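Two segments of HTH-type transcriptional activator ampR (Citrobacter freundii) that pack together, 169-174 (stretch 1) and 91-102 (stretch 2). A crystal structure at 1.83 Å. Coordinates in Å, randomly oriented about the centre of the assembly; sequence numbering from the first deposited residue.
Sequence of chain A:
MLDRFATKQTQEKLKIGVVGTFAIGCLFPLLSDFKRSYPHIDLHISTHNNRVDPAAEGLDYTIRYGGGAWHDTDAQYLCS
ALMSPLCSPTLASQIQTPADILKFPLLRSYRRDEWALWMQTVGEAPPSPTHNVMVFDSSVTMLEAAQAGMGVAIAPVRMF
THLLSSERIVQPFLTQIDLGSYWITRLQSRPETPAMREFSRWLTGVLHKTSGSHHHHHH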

ATOM      1  N   ILE A 169      10.858  -9.387  -9.273  1.00 11.91           N
ATOM      2  CA  ILE A 169      11.803  -8.339  -8.927  1.00 13.32           C
ATOM      3  C   ILE A 169      13.183  -8.938  -8.679  1.00 13.37           C
ATOM      4  O   ILE A 169      13.303 -10.109  -8.287  1.00 12.80           O
ATOM      5  CB  ILE A 169      11.324  -7.535  -7.681  1.00 12.51           C
ATOM      6  CG1 ILE A 169      11.718  -6.062  -7.804  1.00 17.73           C
ATOM      7  CG2 ILE A 169      11.875  -8.118  -6.407  1.00 16.59           C
ATOM      8  CD1 ILE A 169      10.779  -5.247  -8.664  1.00 13.26           C
ATOM      9  N   VAL A 170      14.207  -8.119  -8.885  1.00 12.49           N
ATOM     10  CA  VAL A 170      15.604  -8.525  -8.764  1.00 13.08           C
ATOM     11  C   VAL A 170      16.367  -7.586  -7.826  1.00 12.04           C
ATOM     12  O   VAL A 170      16.089  -6.392  -7.777  1.00 14.85           O
ATOM     13  CB  VAL A 170      16.287  -8.479 -10.156  1.00 16.98           C
ATOM     14  CG1 VAL A 170      17.787  -8.634 -10.036  1.00 22.83           C
ATOM     15  CG2 VAL A 170      15.705  -9.552 -11.065  1.00 22.19           C
ATOM     16  N   GLN A 171      17.329  -8.134  -7.089  1.00 13.52           N
ATOM     17  CA  GLN A 171      18.204  -7.329  -6.242  1.00 13.98           C
ATOM     18  C   GLN A 171      19.571  -7.300  -6.912  1.00 13.05           C
ATOM     19  O   GLN A 171      20.356  -8.231  -6.752  1.00 16.30           O
ATOM     20  CB  GLN A 171      18.316  -7.947  -4.842  1.00 12.06           C
ATOM     21  CG  GLN A 171      19.126  -7.115  -3.832  1.00 12.49           C
ATOM     22  CD  GLN A 171      19.417  -7.856  -2.528  1.00 18.51           C
ATOM     23  OE1 GLN A 171      18.731  -8.817  -2.169  1.00 17.35           O
ATOM     24  NE2 GLN A 171      20.449  -7.416  -1.821  1.00 16.41           N
ATOM     25  N   PRO A 172      19.858  -6.241  -7.676  1.00 13.04           N
ATOM     26  CA  PRO A 172      21.092  -6.286  -8.473  1.00 17.14           C
ATOM     27  C   PRO A 172      22.376  -6.238  -7.645  1.00 17.80           C
ATOM     28  O   PRO A 172      23.409  -6.715  -8.120  1.00 19.62           O
ATOM     29  CB  PRO A 172      20.984  -5.048  -9.364  1.00 16.06           C
ATOM     30  CG  PRO A 172      20.007  -4.140  -8.648  1.00 16.66           C
ATOM     31  CD  PRO A 172      19.030  -5.066  -7.997  1.00 14.12           C
ATOM     32  N   PHE A 173      22.324  -5.675  -6.443  1.00 13.53           N
ATOM     33  CA  PHE A 173      23.534  -5.514  -5.636  1.00 15.17           C
ATOM     34  C   PHE A 173      23.405  -6.076  -4.228  1.00 15.79           C
ATOM     35  O   PHE A 173      22.334  -6.055  -3.639  1.00 16.54           O
ATOM     36  CB  PHE A 173      23.945  -4.045  -5.587  1.00 14.30           C
ATOM     37  CG  PHE A 173      24.180  -3.459  -6.938  1.00 17.19           C
ATOM     38  CD1 PHE A 173      25.288  -3.848  -7.682  1.00 17.98           C
ATOM     39  CD2 PHE A 173      23.283  -2.556  -7.487  1.00 15.61           C
ATOM     40  CE1 PHE A 173      25.503  -3.333  -8.946  1.00 19.74           C
ATOM     41  CE2 PHE A 173      23.496  -2.040  -8.740  1.00 18.01           C
ATOM     42  CZ  PHE A 173      24.607  -2.430  -9.475  1.00 18.31           C
ATOM     43  N   LEU A 174      24.518  -6.570  -3.695  1.00 16.39           N
ATOM     44  CA  LEU A 174      24.530  -7.213  -2.391  1.00 17.77           C
ATOM     45  C   LEU A 174      24.435  -6.216  -1.242  1.00 17.60           C
ATOM     46  O   LEU A 174      23.918  -6.545  -0.176  1.00 17.70           O
ATOM     47  CB  LEU A 174      25.801  -8.045  -2.231  1.00 20.84           C
ATOM     48  CG  LEU A 174      25.879  -9.278  -3.125  1.00 31.53           C
ATOM     49  CD1 LEU A 174      27.186 -10.036  -2.885  1.00 32.00           C
ATOM     50  CD2 LEU A 174      24.677 -10.176  -2.874  1.00 30.13           C
TER
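Stretch 2, residues 91-102: LASQIQTPADIL

Stretch 2 lies on stretch 1 through a small, largely apolar van der Waals contact, centred on the ring of Phe173 and without a single hydrogen bond between the two segments. The surface buried, both sides summed, is 288 Å², and Phe173 alone gives 102 Å² of it. Stretch 1 has no regular helix or strand; Val170, Pro172 and Phe173 point their CA-to-CB bonds toward stretch 2, whereas that of Gln171 points away. Stretch 2 opens with Leu91 and Ala92 in a helix that begins earlier in the chain, and a type I beta turn from Ala92 to Ile95, with Ile95 N hydrogen-bonded to Ala92 O at 3.0 Å, leads into the loop that meets the phenyl ring. Residues 98-101 then take helical phi/psi values.

The two segments advance in the same general sense: Pro172 is nearest Ala92, CA to CA 6.5 Å, and Phe173 is nearest Pro98, CA to CA 7.8 Å. With so little regular structure, no crossing angle describes the pair. At the start of the contact, Val170 CG1 rests 4.0 Å from Ala92 CB, a methyl-to-methyl approach. Pro172 CB comes next, a looser 4.3 Å from Ile95 CG2.

The same Ile95 CG2 also meets the phenyl ring, 3.6 Å from Phe173 CE2, so this one methyl touches two successive residues of stretch 1. Phe173, with chi1 in the m well, brings the far end of its ring against the backbone between Thr97 and Pro98: Phe173 CZ is 3.3 Å from Thr97 C and 3.3 Å from Pro98 N. The side chain of Pro98 covers one face of the ring, its CG 4.3 Å from the centroid of the Phe173 ring and 16° off the normal, a CH-pi contact; Pro98 CD is 3.7 Å from Phe173 CE1. Near the plane of the ring, Gln96 O lies at the edge, 3.8 Å from Phe173 CE1. Ile101 CD1 adds a further apolar contact, 3.9 Å from Phe173 CE2.

Hydrogen bonds within stretch 2 tie down the loop that receives the ring. Asp100 OD2 accepts from Gln96 N at 2.9 Å and from Thr97 N at 3.1 Å, and Asp100 N returns a hydrogen bond to Thr97 O at 2.9 Å. Within stretch 1, Gln171, whose CA-to-CB bond points away from stretch 2, donates a hydrogen bond from NE2 to Phe173 O at 3.0 Å, linking its side chain to the backbone of the residue that dominates the packing.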

ATOM      1  N   LEU A  91      14.814  -3.856 -16.139  1.00 17.75           N
ATOM      2  CA  LEU A  91      15.723  -2.779 -15.773  1.00 17.85           C
ATOM      3  C   LEU A  91      17.062  -3.346 -15.330  1.00 17.49           C
ATOM      4  O   LEU A  91      18.109  -2.749 -15.583  1.00 21.20           O
ATOM      5  CB  LEU A  91      15.140  -1.899 -14.662  1.00 17.69           C
ATOM      6  CG  LEU A  91      14.381  -0.669 -15.146  1.00 17.08           C
ATOM      7  CD1 LEU A  91      13.138  -1.078 -15.923  1.00 20.90           C
ATOM      8  CD2 LEU A  91      14.007   0.239 -13.993  1.00 14.48           C
ATOM      9  N   ALA A  92      17.029  -4.493 -14.663  1.00 16.32           N
ATOM     10  CA  ALA A  92      18.258  -5.079 -14.153  1.00 18.34           C
ATOM     11  C   ALA A  92      19.211  -5.420 -15.297  1.00 23.06           C
ATOM     12  O   ALA A  92      20.430  -5.392 -15.127  1.00 22.41           O
ATOM     13  CB  ALA A  92      17.960  -6.305 -13.327  1.00 18.19           C
ATOM     14  N   SER A  93      18.655  -5.727 -16.465  1.00 23.42           N
ATOM     15  CA  SER A  93      19.475  -6.120 -17.605  1.00 23.15           C
ATOM     16  C   SER A  93      20.357  -4.964 -18.073  1.00 24.70           C
ATOM     17  O   SER A  93      21.314  -5.167 -18.817  1.00 25.82           O
ATOM     18  CB  SER A  93      18.600  -6.622 -18.754  1.00 20.97           C
ATOM     19  OG  SER A  93      17.924  -5.549 -19.386  1.00 24.81           O
ATOM     20  N   GLN A  94      20.027  -3.752 -17.632  1.00 21.18           N
ATOM     21  CA  GLN A  94      20.754  -2.557 -18.039  1.00 20.13           C
ATOM     22  C   GLN A  94      21.579  -1.994 -16.887  1.00 19.60           C
ATOM     23  O   GLN A  94      22.106  -0.887 -16.966  1.00 20.43           O
ATOM     24  CB  GLN A  94      19.778  -1.499 -18.542  1.00 23.68           C
ATOM     25  CG  GLN A  94      18.964  -1.946 -19.749  1.00 25.53           C
ATOM     26  CD  GLN A  94      17.693  -1.137 -19.926  1.00 30.11           C
ATOM     27  OE1 GLN A  94      17.729   0.020 -20.352  1.00 31.69           O
ATOM     28  NE2 GLN A  94      16.556  -1.748 -19.604  1.00 31.43           N
ATOM     29  N   ILE A  95      21.673  -2.763 -15.809  1.00 21.24           N
ATOM     30  CA  ILE A  95      22.378  -2.327 -14.610  1.00 20.31           C
ATOM     31  C   ILE A  95      23.503  -3.298 -14.282  1.00 23.80           C
ATOM     32  O   ILE A  95      23.264  -4.441 -13.890  1.00 24.14           O
ATOM     33  CB  ILE A  95      21.406  -2.186 -13.416  1.00 20.60           C
ATOM     34  CG1 ILE A  95      20.413  -1.057 -13.698  1.00 18.76           C
ATOM     35  CG2 ILE A  95      22.163  -1.943 -12.118  1.00 18.68           C
ATOM     36  CD1 ILE A  95      19.244  -0.991 -12.722  1.00 19.81           C
ATOM     37  N   GLN A  96      24.735  -2.836 -14.465  1.00 25.22           N
ATOM     38  CA  GLN A  96      25.910  -3.651 -14.173  1.00 24.39           C
ATOM     39  C   GLN A  96      26.679  -3.088 -12.983  1.00 20.72           C
ATOM     40  O   GLN A  96      27.284  -3.837 -12.213  1.00 24.61           O
ATOM     41  CB  GLN A  96      26.815  -3.752 -15.409  1.00 26.80           C
ATOM     42  CG  GLN A  96      26.275  -4.678 -16.498  1.00 33.39           C
ATOM     43  CD  GLN A  96      25.251  -4.010 -17.412  1.00 37.92           C
ATOM     44  OE1 GLN A  96      25.430  -2.867 -17.844  1.00 40.22           O
ATOM     45  NE2 GLN A  96      24.178  -4.735 -17.729  1.00 37.54           N
ATOM     46  N   THR A  97      26.637  -1.769 -12.828  1.00 19.94           N
ATOM     47  CA  THR A  97      27.280  -1.100 -11.705  1.00 19.65           C
ATOM     48  C   THR A  97      26.295  -0.134 -11.045  1.00 19.75           C
ATOM     49  O   THR A  97      25.298   0.242 -11.645  1.00 20.83           O
ATOM     50  CB  THR A  97      28.529  -0.307 -12.158  1.00 24.40           C
ATOM     51  OG1 THR A  97      28.121   0.823 -12.938  1.00 26.35           O
ATOM     52  CG2 THR A  97      29.443  -1.181 -12.997  1.00 28.26           C
ATOM     53  N   PRO A  98      26.567   0.262  -9.795  1.00 20.32           N
ATOM     54  CA  PRO A  98      25.645   1.165  -9.100  1.00 18.65           C
ATOM     55  C   PRO A  98      25.305   2.436  -9.880  1.00 21.38           C
ATOM     56  O   PRO A  98      24.161   2.887  -9.826  1.00 18.24           O
ATOM     57  CB  PRO A  98      26.399   1.498  -7.814  1.00 19.20           C
ATOM     58  CG  PRO A  98      27.181   0.246  -7.541  1.00 19.46           C
ATOM     59  CD  PRO A  98      27.610  -0.258  -8.895  1.00 20.99           C
ATOM     60  N   ALA A  99      26.268   3.010 -10.596  1.00 20.93           N
ATOM     61  CA  ALA A  99      25.993   4.228 -11.354  1.00 20.37           C
ATOM     62  C   ALA A  99      24.897   4.015 -12.405  1.00 18.29           C
ATOM     63  O   ALA A  99      24.170   4.948 -12.759  1.00 18.62           O
ATOM     64  CB  ALA A  99      27.271   4.757 -12.004  1.00 25.37           C
ATOM     65  N   ASP A 100      24.780   2.786 -12.896  1.00 16.52           N
ATOM     66  CA  ASP A 100      23.784   2.456 -13.913  1.00 19.54           C
ATOM     67  C   ASP A 100      22.351   2.642 -13.408  1.00 18.73           C
ATOM     68  O   ASP A 100      21.425   2.799 -14.199  1.00 18.04           O
ATOM     69  CB  ASP A 100      23.966   1.014 -14.400  1.00 18.10           C
ATOM     70  CG  ASP A 100      25.208   0.838 -15.266  1.00 22.75           C
ATOM     71  OD1 ASP A 100      25.682   1.834 -15.849  1.00 23.02           O
ATOM     72  OD2 ASP A 100      25.705  -0.299 -15.361  1.00 22.25           O
ATOM     73  N   ILE A 101      22.170   2.604 -12.092  1.00 17.78           N
ATOM     74  CA  ILE A 101      20.850   2.818 -11.508  1.00 15.84           C
ATOM     75  C   ILE A 101      20.289   4.155 -11.988  1.00 17.33           C
ATOM     76  O   ILE A 101      19.080   4.298 -12.209  1.00 17.06           O
ATOM     77  CB  ILE A 101      20.901   2.764  -9.968  1.00 16.43           C
ATOM     78  CG1 ILE A 101      21.132   1.322  -9.509  1.00 16.74           C
ATOM     79  CG2 ILE A 101      19.612   3.319  -9.362  1.00 15.24           C
ATOM     80  CD1 ILE A 101      21.455   1.166  -8.020  1.00 16.59           C
ATOM     81  N   LEU A 102      21.182   5.123 -12.184  1.00 16.68           N
ATOM     82  CA  LEU A 102      20.788   6.484 -12.537  1.00 17.22           C
ATOM     83  C   LEU A 102      20.345   6.649 -13.994  1.00 17.32           C
ATOM     84  O   LEU A 102      19.964   7.742 -14.421  1.00 19.12           O
ATOM     85  CB  LEU A 102      21.899   7.474 -12.172  1.00 18.86           C
ATOM     86  CG  LEU A 102      22.244   7.445 -10.686  1.00 20.58           C
ATOM     87  CD1 LEU A 102      23.406   8.362 -10.355  1.00 24.83           C
ATOM     88  CD2 LEU A 102      21.012   7.817  -9.864  1.00 20.52           C
TER